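Local coordinates for protein glycosyl hydrolase family 88 (Pedobacter heparinus, PDB 3WIW) that probably removes unsaturated glucuronyl residues from heparin-derived oligosaccharides, acting as an alpha6/alpha6-barrel hydrolase of glycosyl hydrolase family 88, at residues Val156-Ser161 with Trp167-Ile172; Leu337-Leu340 with Glu344-Ala347. All blocks are in the same frame, centred on the assembly; numbering follows the deposited sequence.

Interaction 1: residues Val156-Ser161 with Trp167-Ile172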
loop_
_atom_site.group_PDB
_atom_site.type_symbol
_atom_site.label_atom_id
_atom_site.label_comp_id
_atom_site.label_asym_id
_atom_site.label_seq_id
_atom_site.Cartn_x
_atom_site.Cartn_y
_atom_site.Cartn_z
ATOM N N VAL A 156 -21.561 -11.649 6.211
ATOM C CA VAL A 156 -21.184 -10.242 6.209
ATOM C C VAL A 156 -20.892 -9.736 4.792
ATOM O O VAL A 156 -21.146 -8.564 4.468
ATOM C CB VAL A 156 -19.955 -9.988 7.125
ATOM C CG1 VAL A 156 -19.490 -8.519 7.067
ATOM C CG2 VAL A 156 -20.293 -10.382 8.545
ATOM N N GLY A 157 -20.328 -10.600 3.956
ATOM C CA GLY A 157 -19.839 -10.179 2.656
ATOM C C GLY A 157 -18.481 -9.480 2.726
ATOM O O GLY A 157 -18.182 -8.632 1.885
ATOM N N ALA A 158 -17.647 -9.825 3.713
ATOM C CA ALA A 158 -16.325 -9.184 3.846
ATOM C C ALA A 158 -15.361 -10.084 4.604
ATOM O O ALA A 158 -15.774 -10.982 5.347
ATOM C CB ALA A 158 -16.435 -7.828 4.556
ATOM N N ILE A 159 -14.071 -9.847 4.384
ATOM C CA ILE A 159 -12.992 -10.405 5.174
ATOM C C ILE A 159 -12.918 -9.680 6.512
ATOM O O ILE A 159 -12.957 -8.443 6.570
ATOM C CB ILE A 159 -11.655 -10.223 4.436
ATOM C CG1 ILE A 159 -11.655 -11.064 3.143
ATOM C CG2 ILE A 159 -10.471 -10.570 5.359
ATOM C CD1 ILE A 159 -10.482 -10.786 2.247
ATOM N N ARG A 160 -12.863 -10.453 7.598
ATOM C CA ARG A 160 -12.608 -9.905 8.925
ATOM C C ARG A 160 -11.160 -9.424 8.997
ATOM O O ARG A 160 -10.232 -10.210 8.797
ATOM C CB ARG A 160 -12.837 -10.981 9.983
ATOM C CG ARG A 160 -12.800 -10.397 11.379
ATOM C CD ARG A 160 -13.066 -11.442 12.402
ATOM N NE ARG A 160 -12.922 -10.895 13.741
ATOM C CZ ARG A 160 -13.380 -11.482 14.839
ATOM N NH1 ARG A 160 -14.046 -12.630 14.756
ATOM N NH2 ARG A 160 -13.168 -10.907 16.018
ATOM N N SER A 161 -10.933 -8.151 9.302
ATOM C CA SER A 161 -9.559 -7.641 9.276
ATOM C C SER A 161 -8.715 -8.192 10.419
ATOM O O SER A 161 -7.579 -8.650 10.193
ATOM C CB SER A 161 -9.551 -6.115 9.295
ATOM O OG SER A 161 -10.182 -5.623 8.140
ATOM N N TRP A 167 -14.488 -5.521 18.984
ATOM C CA TRP A 167 -15.398 -5.607 17.838
ATOM C C TRP A 167 -15.802 -7.032 17.549
ATOM O O TRP A 167 -14.994 -7.956 17.629
ATOM C CB TRP A 167 -14.786 -5.043 16.558
ATOM C CG TRP A 167 -14.202 -3.697 16.687
ATOM C CD1 TRP A 167 -14.793 -2.504 16.375
ATOM C CD2 TRP A 167 -12.885 -3.394 17.133
ATOM N NE1 TRP A 167 -13.919 -1.474 16.613
ATOM C CE2 TRP A 167 -12.739 -1.995 17.080
ATOM C CE3 TRP A 167 -11.815 -4.170 17.588
ATOM C CZ2 TRP A 167 -11.564 -1.358 17.454
ATOM C CZ3 TRP A 167 -10.655 -3.538 17.964
ATOM C CH2 TRP A 167 -10.536 -2.144 17.894
ATOM N N GLN A 168 -17.066 -7.186 17.190
ATOM C CA GLN A 168 -17.602 -8.448 16.743
ATOM C C GLN A 168 -16.971 -8.849 15.409
ATOM O O GLN A 168 -16.626 -10.012 15.181
ATOM C CB GLN A 168 -19.109 -8.277 16.600
ATOM C CG GLN A 168 -19.799 -9.437 16.005
ATOM C CD GLN A 168 -21.295 -9.408 16.230
ATOM O OE1 GLN A 168 -22.039 -10.103 15.545
ATOM N NE2 GLN A 168 -21.743 -8.611 17.201
ATOM N N PHE A 169 -16.811 -7.879 14.521
ATOM C CA PHE A 169 -16.333 -8.166 13.175
ATOM C C PHE A 169 -15.854 -6.878 12.539
ATOM O O PHE A 169 -16.591 -6.232 11.807
ATOM C CB PHE A 169 -17.458 -8.824 12.351
ATOM C CG PHE A 169 -16.986 -9.499 11.086
ATOM C CD1 PHE A 169 -16.700 -8.759 9.943
ATOM C CD2 PHE A 169 -16.840 -10.887 11.035
ATOM C CE1 PHE A 169 -16.267 -9.376 8.775
ATOM C CE2 PHE A 169 -16.398 -11.517 9.865
ATOM C CZ PHE A 169 -16.124 -10.763 8.729
ATOM N N PRO A 170 -14.614 -6.496 12.841
ATOM C CA PRO A 170 -14.082 -5.237 12.330
ATOM C C PRO A 170 -13.509 -5.393 10.934
ATOM O O PRO A 170 -12.777 -6.366 10.661
ATOM C CB PRO A 170 -12.970 -4.906 13.322
ATOM C CG PRO A 170 -12.459 -6.285 13.766
ATOM C CD PRO A 170 -13.665 -7.188 13.730
ATOM N N VAL A 171 -13.820 -4.436 10.064
ATOM C CA VAL A 171 -13.248 -4.388 8.711
ATOM C C VAL A 171 -12.655 -2.999 8.513
ATOM O O VAL A 171 -13.342 -1.984 8.694
ATOM C CB VAL A 171 -14.337 -4.648 7.641
ATOM C CG1 VAL A 171 -13.728 -4.581 6.226
ATOM C CG2 VAL A 171 -14.978 -6.008 7.869
ATOM N N ILE A 172 -11.373 -2.936 8.191
ATOM C CA ILE A 172 -10.723 -1.645 7.994
ATOM C C ILE A 172 -10.560 -1.330 6.511
ATOM O O ILE A 172 -10.520 -2.241 5.683
ATOM C CB ILE A 172 -9.369 -1.553 8.754
ATOM C CG1 ILE A 172 -8.260 -2.455 8.165
ATOM C CG2 ILE A 172 -9.597 -1.871 10.224
ATOM C CD1 ILE A 172 -6.955 -2.412 8.995
HETATM O O HOH W 1 -12.363 -8.171 16.752
#
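The F169 ring is clamped between V156 and R160. CG2 of V156 sits over the centre of one face, 4.0 Å from the ring centroid, while R160 CB covers the opposite face nearer the rim, giving CH-pi contacts on both sides. F169 reaches across because its chi1 of -164° turns CG opposite the backbone N, and CZ ends 3.4 Å from A158 O, which lies at the ring edge. R160 then runs extended past the rim of the ring, CG and CD still beside it; the guanidinium, tilted 37° to the F169 ring, lays one face over the carbonyl of Q168, whose O is 3.6 Å from R160 CZ. A water in the guanidinium plane links R160 NH2 to W167 O, and NE bonds to W162 O, so the flat group is held from several directions. S161 N donates to P170 O at 2.9 Å. S161 OG receives the N-H of I172, also at 2.9 Å and nearly straight (165°); the same OG pairs with N175 OD1. In the fold, this contact joins the short 152-153/158-159 hairpin, which carries a G1 beta bulge at G157 and A158, to strand 170-172, the outer strand beside 219-222, while I159 packs on helix 175-188.

Interaction 2: residues Leu337-Leu340 with Glu344-Ala347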
loop_
_atom_site.group_PDB
_atom_site.type_symbol
_atom_site.label_atom_id
_atom_site.label_comp_id
_atom_site.label_asym_id
_atom_site.label_seq_id
_atom_site.Cartn_x
_atom_site.Cartn_y
_atom_site.Cartn_z
ATOM N N LEU A 337 5.078 12.909 -7.426
ATOM C CA LEU A 337 6.380 12.268 -7.546
ATOM C C LEU A 337 7.539 13.259 -7.595
ATOM O O LEU A 337 8.611 12.987 -7.034
ATOM C CB LEU A 337 6.422 11.311 -8.742
ATOM C CG LEU A 337 5.526 10.081 -8.631
ATOM C CD1 LEU A 337 5.679 9.277 -9.912
ATOM C CD2 LEU A 337 5.900 9.266 -7.401
ATOM N N LYS A 338 7.334 14.403 -8.242
ATOM C CA LYS A 338 8.376 15.413 -8.242
ATOM C C LYS A 338 8.640 15.925 -6.827
ATOM O O LYS A 338 9.793 16.129 -6.457
ATOM C CB LYS A 338 8.029 16.534 -9.201
ATOM C CG LYS A 338 8.238 16.118 -10.643
ATOM C CD LYS A 338 7.702 17.147 -11.627
ATOM C CE LYS A 338 8.091 16.771 -13.042
ATOM N NZ LYS A 338 7.619 17.761 -14.036
ATOM N N THR A 339 7.595 16.124 -6.024
ATOM C CA THR A 339 7.781 16.527 -4.627
ATOM C C THR A 339 8.467 15.438 -3.793
ATOM O O THR A 339 9.410 15.718 -3.030
ATOM C CB THR A 339 6.442 16.947 -3.971
ATOM O OG1 THR A 339 5.881 18.056 -4.687
ATOM C CG2 THR A 339 6.656 17.368 -2.513
ATOM N N LEU A 340 8.001 14.201 -3.929
ATOM C CA LEU A 340 8.598 13.093 -3.193
ATOM C C LEU A 340 10.056 12.862 -3.560
ATOM O O LEU A 340 10.820 12.358 -2.740
ATOM C CB LEU A 340 7.800 11.799 -3.386
ATOM C CG LEU A 340 6.439 11.781 -2.692
ATOM C CD1 LEU A 340 5.827 10.424 -2.977
ATOM C CD2 LEU A 340 6.528 11.981 -1.169
ATOM N N GLU A 344 13.580 17.542 0.018
ATOM C CA GLU A 344 12.741 17.556 1.203
ATOM C C GLU A 344 12.269 16.154 1.577
ATOM O O GLU A 344 12.166 15.841 2.764
ATOM C CB GLU A 344 11.522 18.428 0.931
ATOM C CG GLU A 344 10.591 18.583 2.120
ATOM C CD GLU A 344 9.380 19.459 1.798
ATOM O OE1 GLU A 344 9.220 19.887 0.629
ATOM O OE2 GLU A 344 8.572 19.717 2.713
ATOM N N TYR A 345 11.992 15.306 0.575
ATOM C CA TYR A 345 11.429 13.966 0.801
ATOM C C TYR A 345 12.340 12.783 0.494
ATOM O O TYR A 345 12.177 11.710 1.071
ATOM C CB TYR A 345 10.090 13.806 0.066
ATOM C CG TYR A 345 8.986 14.563 0.748
ATOM C CD1 TYR A 345 8.255 13.986 1.778
ATOM C CD2 TYR A 345 8.700 15.867 0.399
ATOM C CE1 TYR A 345 7.246 14.674 2.429
ATOM C CE2 TYR A 345 7.682 16.579 1.045
ATOM C CZ TYR A 345 6.980 15.980 2.074
ATOM O OH TYR A 345 5.982 16.648 2.743
ATOM N N LEU A 346 13.288 12.972 -0.414
ATOM C CA LEU A 346 14.119 11.863 -0.864
ATOM C C LEU A 346 15.447 11.875 -0.120
ATOM O O LEU A 346 16.215 12.846 -0.207
ATOM C CB LEU A 346 14.364 11.964 -2.374
ATOM C CG LEU A 346 15.221 10.864 -2.991
ATOM C CD1 LEU A 346 14.415 9.570 -3.049
ATOM C CD2 LEU A 346 15.681 11.233 -4.359
ATOM N N ALA A 347 15.723 10.811 0.625
ATOM C CA ALA A 347 16.989 10.708 1.361
ATOM C C ALA A 347 18.208 10.805 0.452
ATOM O O ALA A 347 18.199 10.320 -0.685
ATOM C CB ALA A 347 17.027 9.382 2.086
#
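L340 and Y345 bring their CA atoms to 5.0 Å where the chain leaves the C-terminal end of helix 327-340 and folds back over its last turn, an irregular connection within the alpha6/alpha6 barrel. The contact is mainly a matter of packing, and it turns on the Y345 side chain. CG of Y345 stands anti to the carbonyl carbon, beside its own backbone N (chi1 -74°), and this lays the ring across the helix end, with T339 CG2 and L340 CD2 both approaching it from the same side. T339 lies alongside it, pointing the same way, and its methyl CG2 meets CE2 of Y345 at 3.8 Å. The leucine instead crosses the tyrosine at a slant, bringing CD2 to 4.0 Å from Y345 CD1. T339 O approaches the ring obliquely, 3.5 Å from Y345 CD2. While that O takes a hydrogen bond from S342 OG, the other branch of the threonine, OG1, is bonded to D287 O, which probably helps hold the rotation that turns the methyl to the ring. Beyond the helix end, H359 meets the tyrosine edge-to-face, and I289 and A306 also touch it. Replacing Y345 by an alanine would probably leave T339 CG2 and L340 CD2 without their aromatic partner and take from H359 the ring it packs against. L346 adds a smaller contact. The carbonyl of L340, the last residue of the helix, faces the returning chain: its O is 3.2 Å from Y345 CB, and although L346 N comes within 3.4 Å of that O, the angle is too poor for a hydrogen bond.

Interactions 1 and 2 lie on opposite sides of the chain's centre, about 36 Å apart between centres and about 22 Å between nearest atoms, and they do not touch. Interaction 1 is the one beside the predicted active site. There the side chain of I172 comes about 3 Å from that of D174, the predicted proton donor, and about 6 Å from that of D116, the predicted nucleophile; it is also about 4 Å from a bound HEPES molecule. Interaction 2 is more remote, with the L340 side chain about 12 Å from that of R246, a predicted substrate-binding residue. Along the chain interaction 1 closes before interaction 2 opens, and both lie within one family 88 range.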